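Retinol dehydratase (Spodoptera frugiperda, PDB 1FMJ) probably dehydrates retinol on a sulfotransferase scaffold, and is seen here with retinol and the nucleotide adenosine-3',5'-diphosphate bound. Local coordinates at residues A152-P155 and T156-R159; D212-E215 and M216-R219. All coordinates share one frame; numbering follows the deposited sequence.

Running from the N terminus, the chain reaches contact 1 first. Residues 152-159 leave helix 146-152, reverse direction in a tight turn and run into strand 160-163 of the parallel sheet, so this contact closes the loop between that helix and that strand. Contact 2 opens later, after strand 179-184 and helix 187-200. It covers most of helix 210-218 and the residue that follows, closes no more than single helical turns, and packs against helices 187-200 and 325-338. The two are in series, neither nested nor crossed, on opposite sides of the chain's centre. Their nearest atoms are about 26 Å apart, and both belong to the sulfotransferase domain.

Contact 1: residues A152-P155 and T156-R159; sequences AVPP and TEKR
The apolar part of this loop is built on Val153 and Arg159, which face each other across the base of the turn. The methyl CG1 of Val153 sits 3.3 Å from CG of Arg159, and CB of Val153 is 3.6 Å from CD of Arg159, so the branched side chain lies obliquely against the aliphatic stem of the arginine. Val153 turns CG1 opposite its own backbone N (chi1 174°), and CG1 of Val153 also lies 3.9 Å from CB of Glu157. Pro154 and Glu157 run side by side in the same direction, with CD of Pro154 3.9 Å from OE1 of Glu157.

Glu157 N donates to Pro154 O over 2.9 Å with an N-H...O angle of 153°, the hydrogen bond that closes the turn. A water beside the turn lies 2.8 Å from Pro155 O and 2.7 Å from Glu157 O, close enough to link the two carbonyls.

The guanidinium of Arg159 is held outside the turn, by a salt bridge from NH2 to Asp65 OD2 and a hydrogen bond from NH1 to Leu150 O.

Pro154 to Glu157 form a type I beta turn at the protein surface, here the reversal that carries the chain from helix 146-152 into strand 160-163 of the sulfotransferase fold.

Contact 2: residues D212-E215 and M216-R219; sequences DFWE and MFHR
His218 lies over one face of the Trp214 indole, one helical turn on. The imidazole and the five-membered ring form an offset stack, centroids 4.2 Å apart and planes within 3° of parallel, while CB of His218 makes a CH-pi contact 3.8 Å from the centroid of the six-membered ring. A chi1 of 81° sets the imidazole between its backbone N and carbonyl carbon, folding it back so that ND1 donates to Trp214 O at 2.6 Å. His218 N reaches that oxygen from the opposite face of the carbonyl plane, at 3.0 Å.

Glu215 runs alongside His218, its carboxylate plane turned 74° from the imidazole, with OE1 3.3 Å from CE1 of His218. A water donates to this OE1 and accepts a weak bond from NE2. Trp214 CZ3 comes to the edge of the Phe217 ring, 4.2 Å from its CD2. Met216 crosses Phe213 obliquely, its CE 3.8 Å from CD1 of Phe213.

Outside, Gln330 accepts from Trp214 NE1, and Phe217 touches Trp334 and Ala191 on the flanking helices.

ND1 donates to the carbonyl and NE2 makes only a weak bond to the water; if both hold, His218 may be protonated, which Glu215 nearby would favour.

Contact 1: residues A152-P155 and T156-R159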
ATOM      1  N   ALA A 152      -0.191 -13.999 -16.051  1.00 21.06           N
ATOM      2  CA  ALA A 152      -1.179 -15.059 -16.165  1.00 21.91           C
ATOM      3  C   ALA A 152      -2.575 -14.556 -16.557  1.00 22.38           C
ATOM      4  O   ALA A 152      -3.368 -15.300 -17.136  1.00 23.72           O
ATOM      5  CB  ALA A 152      -1.241 -15.839 -14.854  1.00 22.36           C
ATOM      6  N   VAL A 153      -2.882 -13.301 -16.249  1.00 21.19           N
ATOM      7  CA  VAL A 153      -4.187 -12.755 -16.606  1.00 21.39           C
ATOM      8  C   VAL A 153      -4.326 -12.726 -18.133  1.00 21.73           C
ATOM      9  O   VAL A 153      -3.471 -12.184 -18.827  1.00 23.26           O
ATOM     10  CB  VAL A 153      -4.367 -11.327 -16.040  1.00 20.04           C
ATOM     11  CG1 VAL A 153      -5.676 -10.725 -16.540  1.00 21.04           C
ATOM     12  CG2 VAL A 153      -4.358 -11.371 -14.507  1.00 19.83           C
ATOM     13  N   PRO A 154      -5.395 -13.328 -18.676  1.00 21.14           N
ATOM     14  CA  PRO A 154      -5.603 -13.346 -20.135  1.00 21.63           C
ATOM     15  C   PRO A 154      -5.745 -11.930 -20.705  1.00 22.07           C
ATOM     16  O   PRO A 154      -6.323 -11.062 -20.060  1.00 22.16           O
ATOM     17  CB  PRO A 154      -6.899 -14.141 -20.296  1.00 22.41           C
ATOM     18  CG  PRO A 154      -6.955 -14.996 -19.082  1.00 21.27           C
ATOM     19  CD  PRO A 154      -6.456 -14.075 -17.986  1.00 21.37           C
ATOM     20  N   PRO A 155      -5.242 -11.690 -21.930  1.00 22.58           N
ATOM     21  CA  PRO A 155      -5.321 -10.377 -22.575  1.00 22.78           C
ATOM     22  C   PRO A 155      -6.738  -9.826 -22.671  1.00 22.53           C
ATOM     23  O   PRO A 155      -6.931  -8.611 -22.666  1.00 21.72           O
ATOM     24  CB  PRO A 155      -4.730 -10.633 -23.961  1.00 24.85           C
ATOM     25  CG  PRO A 155      -3.760 -11.734 -23.711  1.00 25.03           C
ATOM     26  CD  PRO A 155      -4.548 -12.650 -22.807  1.00 24.64           C
ATOM     27  N   THR A 156      -7.721 -10.719 -22.760  1.00 20.71           N
ATOM     28  CA  THR A 156      -9.114 -10.301 -22.877  1.00 20.67           C
ATOM     29  C   THR A 156      -9.733  -9.886 -21.552  1.00 21.23           C
ATOM     30  O   THR A 156     -10.929  -9.590 -21.475  1.00 21.29           O
ATOM     31  CB  THR A 156      -9.974 -11.407 -23.501  1.00 20.99           C
ATOM     32  OG1 THR A 156      -9.688 -12.650 -22.859  1.00 19.21           O
ATOM     33  CG2 THR A 156      -9.686 -11.533 -24.989  1.00 21.42           C
ATOM     34  N   GLU A 157      -8.917  -9.864 -20.505  1.00 20.92           N
ATOM     35  CA  GLU A 157      -9.392  -9.463 -19.194  1.00 20.91           C
ATOM     36  C   GLU A 157      -8.613  -8.240 -18.747  1.00 20.77           C
ATOM     37  O   GLU A 157      -7.396  -8.311 -18.599  1.00 19.47           O
ATOM     38  CB  GLU A 157      -9.178 -10.588 -18.179  1.00 22.32           C
ATOM     39  CG  GLU A 157      -9.727 -10.280 -16.804  1.00 23.50           C
ATOM     40  CD  GLU A 157      -9.446 -11.388 -15.803  1.00 25.56           C
ATOM     41  OE1 GLU A 157      -9.538 -12.572 -16.187  1.00 26.70           O
ATOM     42  OE2 GLU A 157      -9.150 -11.074 -14.632  1.00 27.74           O
ATOM     43  N   LYS A 158      -9.306  -7.126 -18.529  1.00 19.58           N
ATOM     44  CA  LYS A 158      -8.636  -5.911 -18.085  1.00 19.03           C
ATOM     45  C   LYS A 158      -7.928  -6.196 -16.766  1.00 19.63           C
ATOM     46  O   LYS A 158      -8.503  -6.811 -15.861  1.00 17.76           O
ATOM     47  CB  LYS A 158      -9.641  -4.769 -17.901  1.00 19.26           C
ATOM     48  CG  LYS A 158      -9.015  -3.490 -17.346  1.00 18.85           C
ATOM     49  CD  LYS A 158     -10.049  -2.391 -17.142  1.00 19.10           C
ATOM     50  CE  LYS A 158     -10.124  -1.432 -18.316  1.00 19.82           C
ATOM     51  NZ  LYS A 158      -8.960  -0.525 -18.420  1.00 15.39           N
ATOM     52  N   ARG A 159      -6.671  -5.771 -16.669  1.00 18.86           N
ATOM     53  CA  ARG A 159      -5.897  -5.992 -15.459  1.00 19.03           C
ATOM     54  C   ARG A 159      -5.873  -4.776 -14.549  1.00 19.14           C
ATOM     55  O   ARG A 159      -5.502  -3.674 -14.971  1.00 19.18           O
ATOM     56  CB  ARG A 159      -4.454  -6.388 -15.797  1.00 20.00           C
ATOM     57  CG  ARG A 159      -4.319  -7.699 -16.563  1.00 21.57           C
ATOM     58  CD  ARG A 159      -2.843  -8.095 -16.737  1.00 22.42           C
ATOM     59  NE  ARG A 159      -2.069  -7.090 -17.464  1.00 21.64           N
ATOM     60  CZ  ARG A 159      -0.797  -7.244 -17.825  1.00 21.76           C
ATOM     61  NH1 ARG A 159      -0.148  -8.366 -17.527  1.00 18.77           N
ATOM     62  NH2 ARG A 159      -0.175  -6.276 -18.488  1.00 21.01           N
TER
HETATM   63  O   HOH W   1      -5.516  -7.715 -20.374  1.00 26.93           O

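Contact 2: residues D212-E215 and M216-R219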
ATOM      1  N   ASP A 212       8.606   3.958  18.674  1.00 24.13           N
ATOM      2  CA  ASP A 212       9.665   3.127  18.106  1.00 24.88           C
ATOM      3  C   ASP A 212       9.340   2.920  16.630  1.00 24.27           C
ATOM      4  O   ASP A 212      10.228   2.829  15.786  1.00 23.17           O
ATOM      5  CB  ASP A 212       9.733   1.749  18.765  1.00 27.70           C
ATOM      6  CG  ASP A 212      10.086   1.810  20.226  1.00 29.17           C
ATOM      7  OD1 ASP A 212      10.891   2.680  20.608  1.00 30.44           O
ATOM      8  OD2 ASP A 212       9.564   0.965  20.986  1.00 31.95           O
ATOM      9  N   PHE A 213       8.052   2.830  16.329  1.00 23.45           N
ATOM     10  CA  PHE A 213       7.628   2.635  14.953  1.00 22.83           C
ATOM     11  C   PHE A 213       7.945   3.907  14.168  1.00 23.31           C
ATOM     12  O   PHE A 213       8.408   3.843  13.028  1.00 23.40           O
ATOM     13  CB  PHE A 213       6.131   2.329  14.885  1.00 20.94           C
ATOM     14  CG  PHE A 213       5.652   1.983  13.502  1.00 21.70           C
ATOM     15  CD1 PHE A 213       5.838   0.701  12.988  1.00 21.61           C
ATOM     16  CD2 PHE A 213       5.075   2.951  12.689  1.00 20.60           C
ATOM     17  CE1 PHE A 213       5.455   0.392  11.679  1.00 20.03           C
ATOM     18  CE2 PHE A 213       4.690   2.648  11.375  1.00 21.68           C
ATOM     19  CZ  PHE A 213       4.882   1.368  10.875  1.00 19.30           C
ATOM     20  N   TRP A 214       7.702   5.060  14.792  1.00 23.46           N
ATOM     21  CA  TRP A 214       7.963   6.354  14.161  1.00 23.04           C
ATOM     22  C   TRP A 214       9.441   6.585  13.873  1.00 23.55           C
ATOM     23  O   TRP A 214       9.794   7.149  12.837  1.00 23.99           O
ATOM     24  CB  TRP A 214       7.433   7.489  15.032  1.00 22.32           C
ATOM     25  CG  TRP A 214       7.984   8.843  14.653  1.00 21.98           C
ATOM     26  CD1 TRP A 214       8.897   9.580  15.353  1.00 22.81           C
ATOM     27  CD2 TRP A 214       7.656   9.610  13.491  1.00 21.20           C
ATOM     28  NE1 TRP A 214       9.155  10.761  14.700  1.00 22.29           N
ATOM     29  CE2 TRP A 214       8.405  10.806  13.554  1.00 21.31           C
ATOM     30  CE3 TRP A 214       6.798   9.403  12.398  1.00 20.06           C
ATOM     31  CZ2 TRP A 214       8.324  11.795  12.568  1.00 21.06           C
ATOM     32  CZ3 TRP A 214       6.718  10.383  11.418  1.00 21.64           C
ATOM     33  CH2 TRP A 214       7.478  11.567  11.510  1.00 21.69           C
ATOM     34  N   GLU A 215      10.303   6.173  14.795  1.00 24.37           N
ATOM     35  CA  GLU A 215      11.743   6.328  14.600  1.00 25.45           C
ATOM     36  C   GLU A 215      12.149   5.593  13.328  1.00 24.71           C
ATOM     37  O   GLU A 215      12.876   6.116  12.486  1.00 24.30           O
ATOM     38  CB  GLU A 215      12.520   5.729  15.773  1.00 26.28           C
ATOM     39  CG  GLU A 215      12.364   6.456  17.103  1.00 29.55           C
ATOM     40  CD  GLU A 215      12.844   7.897  17.045  1.00 31.72           C
ATOM     41  OE1 GLU A 215      13.772   8.182  16.252  1.00 30.96           O
ATOM     42  OE2 GLU A 215      12.297   8.737  17.804  1.00 32.08           O
ATOM     43  N   MET A 216      11.665   4.363  13.213  1.00 24.44           N
ATOM     44  CA  MET A 216      11.957   3.499  12.082  1.00 22.21           C
ATOM     45  C   MET A 216      11.388   4.072  10.797  1.00 21.27           C
ATOM     46  O   MET A 216      12.102   4.223   9.800  1.00 19.84           O
ATOM     47  CB  MET A 216      11.374   2.107  12.361  1.00 24.19           C
ATOM     48  CG  MET A 216      11.420   1.113  11.206  1.00 27.00           C
ATOM     49  SD  MET A 216      11.005  -0.582  11.764  1.00 33.34           S
ATOM     50  CE  MET A 216       9.509  -0.282  12.765  1.00 32.06           C
ATOM     51  N   PHE A 217      10.105   4.416  10.832  1.00 19.26           N
ATOM     52  CA  PHE A 217       9.427   4.959   9.664  1.00 19.30           C
ATOM     53  C   PHE A 217      10.001   6.253   9.089  1.00 18.79           C
ATOM     54  O   PHE A 217      10.135   6.367   7.873  1.00 18.49           O
ATOM     55  CB  PHE A 217       7.950   5.181   9.968  1.00 19.42           C
ATOM     56  CG  PHE A 217       7.190   5.786   8.829  1.00 19.18           C
ATOM     57  CD1 PHE A 217       6.736   4.993   7.779  1.00 19.98           C
ATOM     58  CD2 PHE A 217       6.919   7.144   8.804  1.00 20.31           C
ATOM     59  CE1 PHE A 217       6.018   5.549   6.724  1.00 19.10           C
ATOM     60  CE2 PHE A 217       6.199   7.709   7.747  1.00 20.26           C
ATOM     61  CZ  PHE A 217       5.751   6.908   6.709  1.00 18.17           C
ATOM     62  N   HIS A 218      10.326   7.234   9.931  1.00 19.85           N
ATOM     63  CA  HIS A 218      10.858   8.487   9.383  1.00 21.46           C
ATOM     64  C   HIS A 218      12.338   8.414   9.034  1.00 21.91           C
ATOM     65  O   HIS A 218      12.859   9.299   8.367  1.00 23.23           O
ATOM     66  CB  HIS A 218      10.588   9.688  10.310  1.00 20.91           C
ATOM     67  CG  HIS A 218      11.542   9.832  11.458  1.00 22.09           C
ATOM     68  ND1 HIS A 218      11.622   8.916  12.486  1.00 22.69           N
ATOM     69  CD2 HIS A 218      12.379  10.844  11.794  1.00 22.89           C
ATOM     70  CE1 HIS A 218      12.460   9.359  13.408  1.00 21.93           C
ATOM     71  NE2 HIS A 218      12.933  10.526  13.013  1.00 23.23           N
ATOM     72  N   ARG A 219      13.007   7.352   9.469  1.00 22.57           N
ATOM     73  CA  ARG A 219      14.420   7.180   9.166  1.00 23.83           C
ATOM     74  C   ARG A 219      14.586   6.314   7.922  1.00 23.37           C
ATOM     75  O   ARG A 219      15.702   5.937   7.558  1.00 23.64           O
ATOM     76  CB  ARG A 219      15.163   6.540  10.341  1.00 24.36           C
ATOM     77  CG  ARG A 219      15.557   7.516  11.440  1.00 27.55           C
ATOM     78  CD  ARG A 219      16.672   6.927  12.288  1.00 29.99           C
ATOM     79  NE  ARG A 219      17.793   6.482  11.456  1.00 32.56           N
ATOM     80  CZ  ARG A 219      18.876   5.855  11.914  1.00 33.28           C
ATOM     81  NH1 ARG A 219      18.998   5.597  13.211  1.00 32.95           N
ATOM     82  NH2 ARG A 219      19.829   5.464  11.071  1.00 33.10           N
TER
HETATM   83  O   HOH W   2      15.548  10.142  14.855  1.00 41.03           O